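Local coordinates for protein BlEst2 (Bacillus licheniformis, PDB 6WPX) that probably hydrolyses ester bonds as a lipase or esterase, and is captured here in a propeptide form whose C-terminal domain is autoinhibitory, at residues A[67-72]-A[265-270]; A[142-147]-A[256-261]; A[201-206]-A[273-278]; A[232-237]-A[252-257]. One frame throughout, in Å; residues are numbered along the deposited sequence.

Contact 1. Residues A[67-72]-A[265-270]; sequences NDMAEQ and PVFMPL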
# COMPACT_ATOMS: atom_id res chain seq x y z
N ASN A 67 13.09 19.06 -1.48
CA ASN A 67 14.02 17.93 -1.49
C ASN A 67 15.36 18.34 -2.10
O ASN A 67 15.39 19.07 -3.08
CB ASN A 67 13.40 16.75 -2.27
CG ASN A 67 14.01 15.41 -1.97
OD1 ASN A 67 15.07 15.31 -1.35
ND2 ASN A 67 13.33 14.34 -2.36
N ASP A 68 16.47 17.86 -1.52
CA ASP A 68 17.85 18.15 -1.96
C ASP A 68 18.57 16.92 -2.51
O ASP A 68 19.80 16.92 -2.54
CB ASP A 68 18.67 18.75 -0.80
CG ASP A 68 18.89 17.79 0.36
OD1 ASP A 68 18.07 16.88 0.54
OD2 ASP A 68 19.91 17.93 1.06
N MET A 69 17.83 15.89 -2.93
CA MET A 69 18.44 14.65 -3.46
C MET A 69 19.46 14.87 -4.60
O MET A 69 20.53 14.26 -4.58
CB MET A 69 17.35 13.67 -3.90
CG MET A 69 17.90 12.31 -4.27
SD MET A 69 18.74 11.44 -2.89
CE MET A 69 17.31 10.67 -2.08
N ALA A 70 19.13 15.74 -5.59
CA ALA A 70 20.05 16.01 -6.69
C ALA A 70 21.38 16.61 -6.17
O ALA A 70 22.47 16.21 -6.61
CB ALA A 70 19.41 16.96 -7.69
N GLU A 71 21.28 17.56 -5.22
CA GLU A 71 22.42 18.23 -4.59
C GLU A 71 23.22 17.21 -3.77
O GLU A 71 24.44 17.25 -3.78
CB GLU A 71 21.94 19.40 -3.72
CG GLU A 71 23.04 20.19 -3.05
CD GLU A 71 22.58 21.40 -2.25
OE1 GLU A 71 21.57 21.29 -1.52
OE2 GLU A 71 23.28 22.44 -2.30
N GLN A 72 22.53 16.30 -3.08
CA GLN A 72 23.17 15.24 -2.30
C GLN A 72 24.04 14.35 -3.21
O GLN A 72 25.18 14.06 -2.88
CB GLN A 72 22.11 14.37 -1.58
CG GLN A 72 21.45 15.10 -0.41
CD GLN A 72 22.36 15.26 0.78
OE1 GLN A 72 23.29 14.48 0.99
NE2 GLN A 72 22.12 16.29 1.56
N PRO A 265 22.84 9.80 2.44
CA PRO A 265 24.02 9.28 3.16
C PRO A 265 23.86 7.81 3.58
O PRO A 265 24.86 7.08 3.66
CB PRO A 265 24.11 10.20 4.39
CG PRO A 265 23.31 11.37 4.08
CD PRO A 265 22.22 10.93 3.19
N VAL A 266 22.58 7.37 3.79
CA VAL A 266 22.25 6.01 4.22
C VAL A 266 22.45 5.02 3.06
O VAL A 266 23.09 4.00 3.26
CB VAL A 266 20.84 5.88 4.87
CG1 VAL A 266 20.57 4.42 5.28
CG2 VAL A 266 20.71 6.83 6.07
N PHE A 267 21.93 5.31 1.87
CA PHE A 267 22.15 4.37 0.77
C PHE A 267 23.46 4.63 0.03
O PHE A 267 23.82 3.82 -0.80
CB PHE A 267 20.94 4.28 -0.19
CG PHE A 267 20.54 5.54 -0.93
CD1 PHE A 267 21.31 6.00 -2.00
CD2 PHE A 267 19.34 6.19 -0.64
CE1 PHE A 267 20.93 7.15 -2.70
CE2 PHE A 267 18.96 7.34 -1.35
CZ PHE A 267 19.75 7.80 -2.38
N MET A 268 24.20 5.72 0.33
CA MET A 268 25.49 6.00 -0.34
C MET A 268 26.46 4.80 -0.28
O MET A 268 26.97 4.42 -1.34
CB MET A 268 26.14 7.29 0.13
CG MET A 268 27.42 7.63 -0.68
SD MET A 268 28.21 9.14 -0.16
CE MET A 268 28.76 8.69 1.51
N PRO A 269 26.67 4.10 0.87
CA PRO A 269 27.52 2.89 0.84
C PRO A 269 26.91 1.79 -0.05
O PRO A 269 27.65 1.03 -0.65
CB PRO A 269 27.55 2.42 2.30
CG PRO A 269 26.49 3.12 2.97
CD PRO A 269 26.19 4.38 2.24
N LEU A 270 25.59 1.74 -0.16
CA LEU A 270 24.87 0.74 -0.97
C LEU A 270 25.05 1.00 -2.47
O LEU A 270 24.78 0.12 -3.27
CB LEU A 270 23.35 0.68 -0.62
CG LEU A 270 22.99 0.51 0.86
CD1 LEU A 270 21.52 0.21 1.01
CD2 LEU A 270 23.82 -0.58 1.54
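M69 and F267 make a Met-aromatic contact between the first turn of helix 69-75 and F267 of helix 260-267, in the helical layer packed on the central sheet of the alpha/beta domain. The thioether comes at the rim of the ring and not over a face: SD of M69 is 5.1 Å from the centroid of the F267 ring and 76° off its normal. The methyl lies in the ring plane, with M69 CE 3.8 Å from F267 CZ. The two side chains approach from opposite directions. M69 leaves its helix with CG anti to the backbone N (chi1 -172°), then bends at both following bonds, which swings SD and CE round to the phenylalanine.

Beside this pair, Q72 OE1 rests 4.3 Å from P265 CD, a loose touch. The Q72 amide is held by its other end: Q72 NE2 donates to D68 OD2 over 2.8 Å, almost straight at 176°, with the acceptor in the amide plane. Ahead of the helix, N67 forms an Asx turn, its OD1 taking the N-H of M69 at 3.2 Å from above the carbonyl plane. That OD1 also accepts from G260 N, and D68 OD1 from N261 N, so the start of one helix is tied to the start of the other.

F52, on strand 50-53 of the sheet, touches both M69 and F267. The two helices are thus joined here by dispersion between sulfur, methyl and ring edge, while the polar groups of N67 and D68 supply the directional bonds alongside.

Contact 2. Residues A[142-147]-A[256-261]; sequences ITLGTP and SIIKGN
L144 and I257 meet at the C-terminal end of strand 138-144, a parallel strand inside the alpha/beta-hydrolase sheet, where the short 3-10 turn 256-258 leads into helix 260-267. The contact is entirely buried.

The apolar part comes from three side chains. L144 points at the turn, and its CD1 branch does most of the touching, 4.1 Å from I258 CG2, the two side chains crossing obliquely. I257 reaches back the other way: with CG1 anti to the backbone N (chi1 -157°) and the chain extended beyond it, its CD1 lies 4.3 Å from L144 CB. Y118, from the neighbouring strand 113-118, touches both isoleucines and continues the same hydrophobic layer.

Side chain against backbone is the second kind of contact. L144 CD1 sits 3.8 Å from I257 O, a carbonyl whose polar need is met by T263 OG1 in the helix that follows. Within the turn, K259 N bonds to S256 O over 3.1 Å, closing it just before the helix begins.

The strand ends at L144, and G145, with positive phi (53°), turns the chain away. At that bend the tip of I257 settles against the main chain, its CD1 3.6 Å from G145 N.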
# COMPACT_ATOMS: atom_id res chain seq x y z
N ILE A 142 18.56 0.06 -5.99
CA ILE A 142 18.22 0.35 -4.61
C ILE A 142 16.76 0.83 -4.62
O ILE A 142 16.42 1.77 -5.31
CB ILE A 142 19.19 1.39 -4.00
CG1 ILE A 142 20.65 0.87 -4.05
CG2 ILE A 142 18.73 1.79 -2.56
CD1 ILE A 142 21.65 1.95 -4.08
N THR A 143 15.91 0.15 -3.88
CA THR A 143 14.49 0.51 -3.80
C THR A 143 14.22 1.13 -2.43
O THR A 143 14.71 0.63 -1.43
CB THR A 143 13.57 -0.65 -4.15
OG1 THR A 143 13.51 -1.59 -3.08
CG2 THR A 143 13.91 -1.32 -5.48
N LEU A 144 13.43 2.22 -2.41
CA LEU A 144 13.06 2.95 -1.21
C LEU A 144 11.55 2.84 -1.03
O LEU A 144 10.79 3.39 -1.83
CB LEU A 144 13.45 4.45 -1.34
CG LEU A 144 14.90 4.79 -1.83
CD1 LEU A 144 15.09 6.30 -1.97
CD2 LEU A 144 15.94 4.20 -0.92
N GLY A 145 11.13 2.14 0.02
CA GLY A 145 9.72 1.94 0.34
C GLY A 145 8.91 1.40 -0.81
O GLY A 145 7.80 1.87 -1.07
N THR A 146 9.48 0.43 -1.54
CA THR A 146 8.81 -0.14 -2.70
C THR A 146 7.92 -1.29 -2.26
O THR A 146 8.43 -2.24 -1.68
CB THR A 146 9.82 -0.63 -3.76
OG1 THR A 146 10.49 0.51 -4.31
CG2 THR A 146 9.12 -1.44 -4.89
N PRO A 147 6.61 -1.27 -2.60
CA PRO A 147 5.76 -2.42 -2.26
C PRO A 147 6.00 -3.59 -3.21
O PRO A 147 5.13 -3.92 -4.03
CB PRO A 147 4.34 -1.86 -2.35
CG PRO A 147 4.43 -0.76 -3.39
CD PRO A 147 5.85 -0.23 -3.33
N SER A 256 9.32 10.93 4.05
CA SER A 256 10.68 11.28 4.45
C SER A 256 11.80 10.38 3.85
O SER A 256 12.96 10.79 3.79
CB SER A 256 10.79 11.34 5.98
OG SER A 256 10.86 10.04 6.52
N ILE A 257 11.45 9.16 3.43
CA ILE A 257 12.40 8.18 2.89
C ILE A 257 13.09 8.65 1.59
O ILE A 257 14.13 8.12 1.22
CB ILE A 257 11.75 6.77 2.74
CG1 ILE A 257 12.83 5.65 2.74
CG2 ILE A 257 10.81 6.70 1.50
CD1 ILE A 257 12.25 4.21 2.77
N ILE A 258 12.52 9.65 0.91
CA ILE A 258 13.14 10.17 -0.32
C ILE A 258 13.85 11.49 -0.11
O ILE A 258 14.39 12.04 -1.07
CB ILE A 258 12.19 10.26 -1.53
CG1 ILE A 258 10.97 11.16 -1.26
CG2 ILE A 258 11.83 8.86 -1.96
CD1 ILE A 258 10.29 11.70 -2.56
N LYS A 259 13.80 12.03 1.13
CA LYS A 259 14.49 13.30 1.42
C LYS A 259 15.99 13.06 1.37
O LYS A 259 16.52 12.25 2.14
CB LYS A 259 14.06 13.88 2.79
CG LYS A 259 12.56 14.23 2.90
CD LYS A 259 12.12 15.34 1.93
CE LYS A 259 10.68 15.77 2.17
NZ LYS A 259 10.19 16.69 1.09
N GLY A 260 16.65 13.71 0.41
CA GLY A 260 18.09 13.60 0.19
C GLY A 260 18.94 13.62 1.44
O GLY A 260 19.72 12.68 1.68
N ASN A 261 18.81 14.69 2.26
CA ASN A 261 19.59 14.84 3.50
C ASN A 261 19.39 13.68 4.49
O ASN A 261 20.28 13.40 5.27
CB ASN A 261 19.31 16.18 4.17
CG ASN A 261 17.92 16.30 4.74
OD1 ASN A 261 16.92 16.17 4.04
ND2 ASN A 261 17.83 16.55 6.03

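Contact 3. Residues A[201-206]-A[273-278]; sequences KYFTLA and IQANAN
K201 NZ is gripped by T245 OG1 on the adjoining edge strand and by its own neighbour Y202 O, at 2.9 Å, while the aliphatic part of the K201 side chain lies against A275. The ammonium meets Y202 O from well above the carbonyl plane, 46° out of it. To get there the chain bends at chi2 and again at chi4, where it is nearly eclipsed (11°), perhaps slightly strained. The bend also lays NZ over one face of the F203 ring, 3.5 Å above its plane and off toward the rim. Across the contact K201 CE comes to 3.2 Å from A275 O, a close C-H to carbonyl approach, whereas K201 NZ itself stays 3.8 Å from that oxygen.

Strand 201-205 is the last but one of the alpha/beta-hydrolase sheet, running parallel between 138-144 and 245-246, and the irregular segment 273-278 passes by it on the way from helix 260-267 to the C-terminal beta-rich part of the chain. T245 also bonds N276 O, so the passing segment is fastened to the edge of the sheet.

The apolar share belongs to F203. With CG anti to the carbonyl carbon (chi1 -68°), its ring reaches out to I273 and A275 and meets both obliquely: F203 CE2 is 3.9 Å from I273 CG2 and 4.0 Å from A275 CB. R140 lies against F203 as well, and its NH1 bonds I273 O.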
# COMPACT_ATOMS: atom_id res chain seq x y z
N LYS A 201 22.16 -6.85 -8.87
CA LYS A 201 22.10 -6.84 -7.40
C LYS A 201 21.01 -5.85 -6.97
O LYS A 201 20.95 -4.78 -7.48
CB LYS A 201 23.44 -6.43 -6.80
CG LYS A 201 23.46 -6.53 -5.29
CD LYS A 201 23.36 -7.96 -4.78
CE LYS A 201 23.06 -8.08 -3.29
NZ LYS A 201 22.68 -6.80 -2.68
N TYR A 202 20.24 -6.26 -6.00
CA TYR A 202 19.14 -5.49 -5.39
C TYR A 202 19.39 -5.19 -3.94
O TYR A 202 19.91 -6.02 -3.20
CB TYR A 202 17.80 -6.25 -5.51
CG TYR A 202 17.32 -6.34 -6.93
CD1 TYR A 202 16.53 -5.33 -7.48
CD2 TYR A 202 17.68 -7.41 -7.75
CE1 TYR A 202 16.14 -5.37 -8.82
CE2 TYR A 202 17.28 -7.47 -9.08
CZ TYR A 202 16.50 -6.45 -9.61
OH TYR A 202 16.10 -6.52 -10.91
N PHE A 203 18.98 -3.98 -3.54
CA PHE A 203 19.02 -3.47 -2.17
C PHE A 203 17.67 -2.87 -1.89
O PHE A 203 17.11 -2.17 -2.73
CB PHE A 203 20.07 -2.36 -2.01
CG PHE A 203 21.49 -2.82 -2.14
CD1 PHE A 203 22.08 -2.96 -3.39
CD2 PHE A 203 22.26 -3.09 -1.01
CE1 PHE A 203 23.41 -3.37 -3.51
CE2 PHE A 203 23.59 -3.49 -1.13
CZ PHE A 203 24.16 -3.63 -2.38
N THR A 204 17.16 -3.10 -0.69
CA THR A 204 15.88 -2.50 -0.32
C THR A 204 16.03 -1.72 0.95
O THR A 204 16.74 -2.15 1.86
CB THR A 204 14.73 -3.52 -0.20
OG1 THR A 204 14.93 -4.30 0.97
CG2 THR A 204 14.56 -4.42 -1.45
N LEU A 205 15.38 -0.58 0.99
CA LEU A 205 15.27 0.26 2.17
C LEU A 205 13.78 0.31 2.48
O LEU A 205 12.95 0.29 1.56
CB LEU A 205 15.79 1.69 1.96
CG LEU A 205 17.26 1.93 2.35
CD1 LEU A 205 18.19 1.18 1.40
CD2 LEU A 205 17.59 3.43 2.32
N ALA A 206 13.45 0.34 3.76
CA ALA A 206 12.06 0.46 4.20
C ALA A 206 12.02 1.30 5.45
O ALA A 206 12.98 1.32 6.22
CB ALA A 206 11.46 -0.92 4.46
N ILE A 273 29.08 -0.91 -2.35
CA ILE A 273 29.38 -2.11 -1.58
C ILE A 273 28.99 -3.42 -2.28
O ILE A 273 28.01 -3.44 -3.03
CB ILE A 273 28.70 -1.98 -0.18
CG1 ILE A 273 29.40 -2.83 0.88
CG2 ILE A 273 27.18 -2.25 -0.22
CD1 ILE A 273 28.72 -2.72 2.36
N GLN A 274 29.74 -4.51 -2.03
CA GLN A 274 29.40 -5.86 -2.51
C GLN A 274 28.80 -6.53 -1.29
O GLN A 274 29.51 -6.77 -0.33
CB GLN A 274 30.64 -6.66 -2.99
CG GLN A 274 31.36 -6.22 -4.28
CD GLN A 274 30.55 -5.47 -5.30
OE1 GLN A 274 29.56 -5.95 -5.84
NE2 GLN A 274 30.98 -4.27 -5.58
N ALA A 275 27.50 -6.76 -1.29
CA ALA A 275 26.84 -7.34 -0.12
C ALA A 275 26.08 -8.59 -0.47
O ALA A 275 25.71 -8.80 -1.62
CB ALA A 275 25.89 -6.32 0.51
N ASN A 276 25.80 -9.40 0.54
CA ASN A 276 25.04 -10.61 0.36
C ASN A 276 23.58 -10.35 0.66
O ASN A 276 23.24 -9.34 1.27
CB ASN A 276 25.58 -11.70 1.29
CG ASN A 276 27.01 -12.03 1.00
OD1 ASN A 276 27.34 -12.57 -0.06
ND2 ASN A 276 27.89 -11.62 1.89
N ALA A 277 22.71 -11.27 0.22
CA ALA A 277 21.30 -11.24 0.50
C ALA A 277 21.11 -11.52 1.98
O ALA A 277 21.92 -12.22 2.59
CB ALA A 277 20.58 -12.31 -0.31
N ASN A 278 20.05 -10.96 2.56
CA ASN A 278 19.70 -11.20 3.96
C ASN A 278 18.21 -11.08 4.12
O ASN A 278 17.56 -10.34 3.38
CB ASN A 278 20.42 -10.24 4.91
CG ASN A 278 19.92 -8.82 4.81
OD1 ASN A 278 20.27 -8.09 3.88
ND2 ASN A 278 19.05 -8.41 5.73

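Contact 4. Residues A[232-237]-A[252-257]; sequences GAVTEK and WDHFSI
The loop that carries H254 and the loop that follows D231 meet here in what is probably the Asp-His part of an alpha/beta-hydrolase catalytic triad, with S119 the likely nucleophile. A233 supplies a CH-pi contact: its CB lies over one face of the H254 imidazole, 3.6 Å from the ring centroid and 20° off the normal, closest to CG at 3.5 Å. V234 comes obliquely, its CG2 3.7 Å from H254 CE1. Y118 stacks on the ring too, and S119 touches the H254 side chain.

H254 ND1 bonds D231 OD2. The other oxygen of D231 accepts from the backbone N of both A233 and V234, so the two residues that pack on the imidazole also steady its carboxylate partner.

The histidine loop has its own frame. D253 OD1 takes F255 N at 2.9 Å, an Asx turn, and S256 N at 2.8 Å; in return D253 N donates to S256 OG over 2.9 Å. These bonds set the backbone on both sides of H254, whose CG, anti to its N (chi1 -154°), carries the ring to A233 and V234.

The bond from ND1 to D231 fixes the rotation of the ring, and the A233 methyl packs against one face, consistent with an imidazole kept in position for chemistry.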
# COMPACT_ATOMS: atom_id res chain seq x y z
N GLY A 232 3.53 4.02 6.70
CA GLY A 232 2.31 4.76 6.42
C GLY A 232 1.72 4.40 5.07
O GLY A 232 0.53 4.65 4.82
N ALA A 233 2.51 3.76 4.19
CA ALA A 233 2.00 3.37 2.87
C ALA A 233 2.38 1.96 2.50
O ALA A 233 1.70 1.35 1.70
CB ALA A 233 2.52 4.34 1.80
N VAL A 234 3.52 1.47 3.01
CA VAL A 234 4.01 0.15 2.64
C VAL A 234 4.49 -0.53 3.91
O VAL A 234 5.16 0.11 4.72
CB VAL A 234 5.17 0.23 1.58
CG1 VAL A 234 5.62 -1.16 1.15
CG2 VAL A 234 4.76 1.06 0.36
N THR A 235 4.20 -1.83 4.07
CA THR A 235 4.70 -2.59 5.23
C THR A 235 6.15 -2.99 5.00
O THR A 235 6.54 -3.23 3.87
CB THR A 235 3.83 -3.80 5.56
OG1 THR A 235 3.99 -4.74 4.51
CG2 THR A 235 2.34 -3.43 5.77
N GLU A 236 6.93 -3.09 6.08
CA GLU A 236 8.34 -3.46 5.97
C GLU A 236 8.46 -4.82 5.23
O GLU A 236 9.29 -4.96 4.33
CB GLU A 236 8.98 -3.50 7.37
CG GLU A 236 10.40 -4.05 7.39
CD GLU A 236 10.57 -5.55 7.49
OE1 GLU A 236 11.64 -6.06 7.10
OE2 GLU A 236 9.62 -6.23 7.94
N LYS A 237 7.63 -5.81 5.60
CA LYS A 237 7.67 -7.12 4.94
C LYS A 237 7.37 -7.03 3.43
O LYS A 237 8.00 -7.74 2.64
CB LYS A 237 6.75 -8.14 5.63
CG LYS A 237 7.33 -8.66 6.96
CD LYS A 237 8.52 -9.64 6.76
CE LYS A 237 9.52 -9.57 7.88
NZ LYS A 237 10.78 -10.28 7.54
N TRP A 252 11.98 6.24 8.91
CA TRP A 252 11.43 7.07 7.86
C TRP A 252 9.99 6.71 7.64
O TRP A 252 9.59 5.57 7.85
CB TRP A 252 12.21 6.86 6.53
CG TRP A 252 13.70 6.83 6.69
CD1 TRP A 252 14.49 7.83 7.19
CD2 TRP A 252 14.57 5.73 6.41
NE1 TRP A 252 15.81 7.41 7.25
CE2 TRP A 252 15.88 6.12 6.78
CE3 TRP A 252 14.38 4.44 5.88
CZ2 TRP A 252 16.99 5.27 6.62
CZ3 TRP A 252 15.47 3.61 5.70
CH2 TRP A 252 16.75 4.02 6.10
N ASP A 253 9.21 7.69 7.19
CA ASP A 253 7.85 7.43 6.79
C ASP A 253 7.93 7.44 5.27
O ASP A 253 9.01 7.71 4.71
CB ASP A 253 6.83 8.43 7.38
CG ASP A 253 7.05 9.90 7.04
OD1 ASP A 253 7.27 10.20 5.87
OD2 ASP A 253 6.89 10.74 7.93
N HIS A 254 6.81 7.15 4.60
CA HIS A 254 6.81 7.09 3.14
C HIS A 254 7.22 8.40 2.45
O HIS A 254 7.72 8.33 1.35
CB HIS A 254 5.45 6.62 2.62
CG HIS A 254 5.55 5.95 1.29
ND1 HIS A 254 6.31 4.78 1.11
CD2 HIS A 254 4.98 6.29 0.12
CE1 HIS A 254 6.17 4.47 -0.16
NE2 HIS A 254 5.41 5.37 -0.80
N PHE A 255 7.02 9.56 3.10
CA PHE A 255 7.43 10.83 2.49
C PHE A 255 8.89 11.15 2.81
O PHE A 255 9.61 11.58 1.93
CB PHE A 255 6.54 12.01 2.93
CG PHE A 255 5.06 11.86 2.64
CD1 PHE A 255 4.62 11.19 1.50
CD2 PHE A 255 4.11 12.46 3.45
CE1 PHE A 255 3.26 11.07 1.22
CE2 PHE A 255 2.75 12.36 3.16
CZ PHE A 255 2.34 11.66 2.05
N SER A 256 9.32 10.93 4.05
CA SER A 256 10.68 11.28 4.45
C SER A 256 11.80 10.38 3.85
O SER A 256 12.96 10.79 3.79
CB SER A 256 10.79 11.34 5.98
OG SER A 256 10.86 10.04 6.52
N ILE A 257 11.45 9.16 3.43
CA ILE A 257 12.40 8.18 2.89
C ILE A 257 13.09 8.65 1.59
O ILE A 257 14.13 8.12 1.22
CB ILE A 257 11.75 6.77 2.74
CG1 ILE A 257 12.83 5.65 2.74
CG2 ILE A 257 10.81 6.70 1.50
CD1 ILE A 257 12.25 4.21 2.77

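In the fold
Contacts 2 and 4 lie closest, centres 8 Å apart, and share S256 and I257; at their junction G145 O is 3.2 Å from H254 CE1, so the end of strand 138-144 borders the probable D231-H254-S119 site. The centres of contacts 1 and 2 are about 10 Å apart, and N67 ND2 probably hydrogen-bonds I258 O at 2.8 Å. Contact 3 joins contact 2 through the sheet, T143 N meeting F203 O at 2.8 Å, and L270 CD1 packs on L205 CD1 at 3.5 Å to bring in contact 1. Contact 3 is the one most distant from contact 4, about 18 Å between centres. A233 of contact 4 touches D347 of the C-terminal part, consistent with the reported autoinhibition.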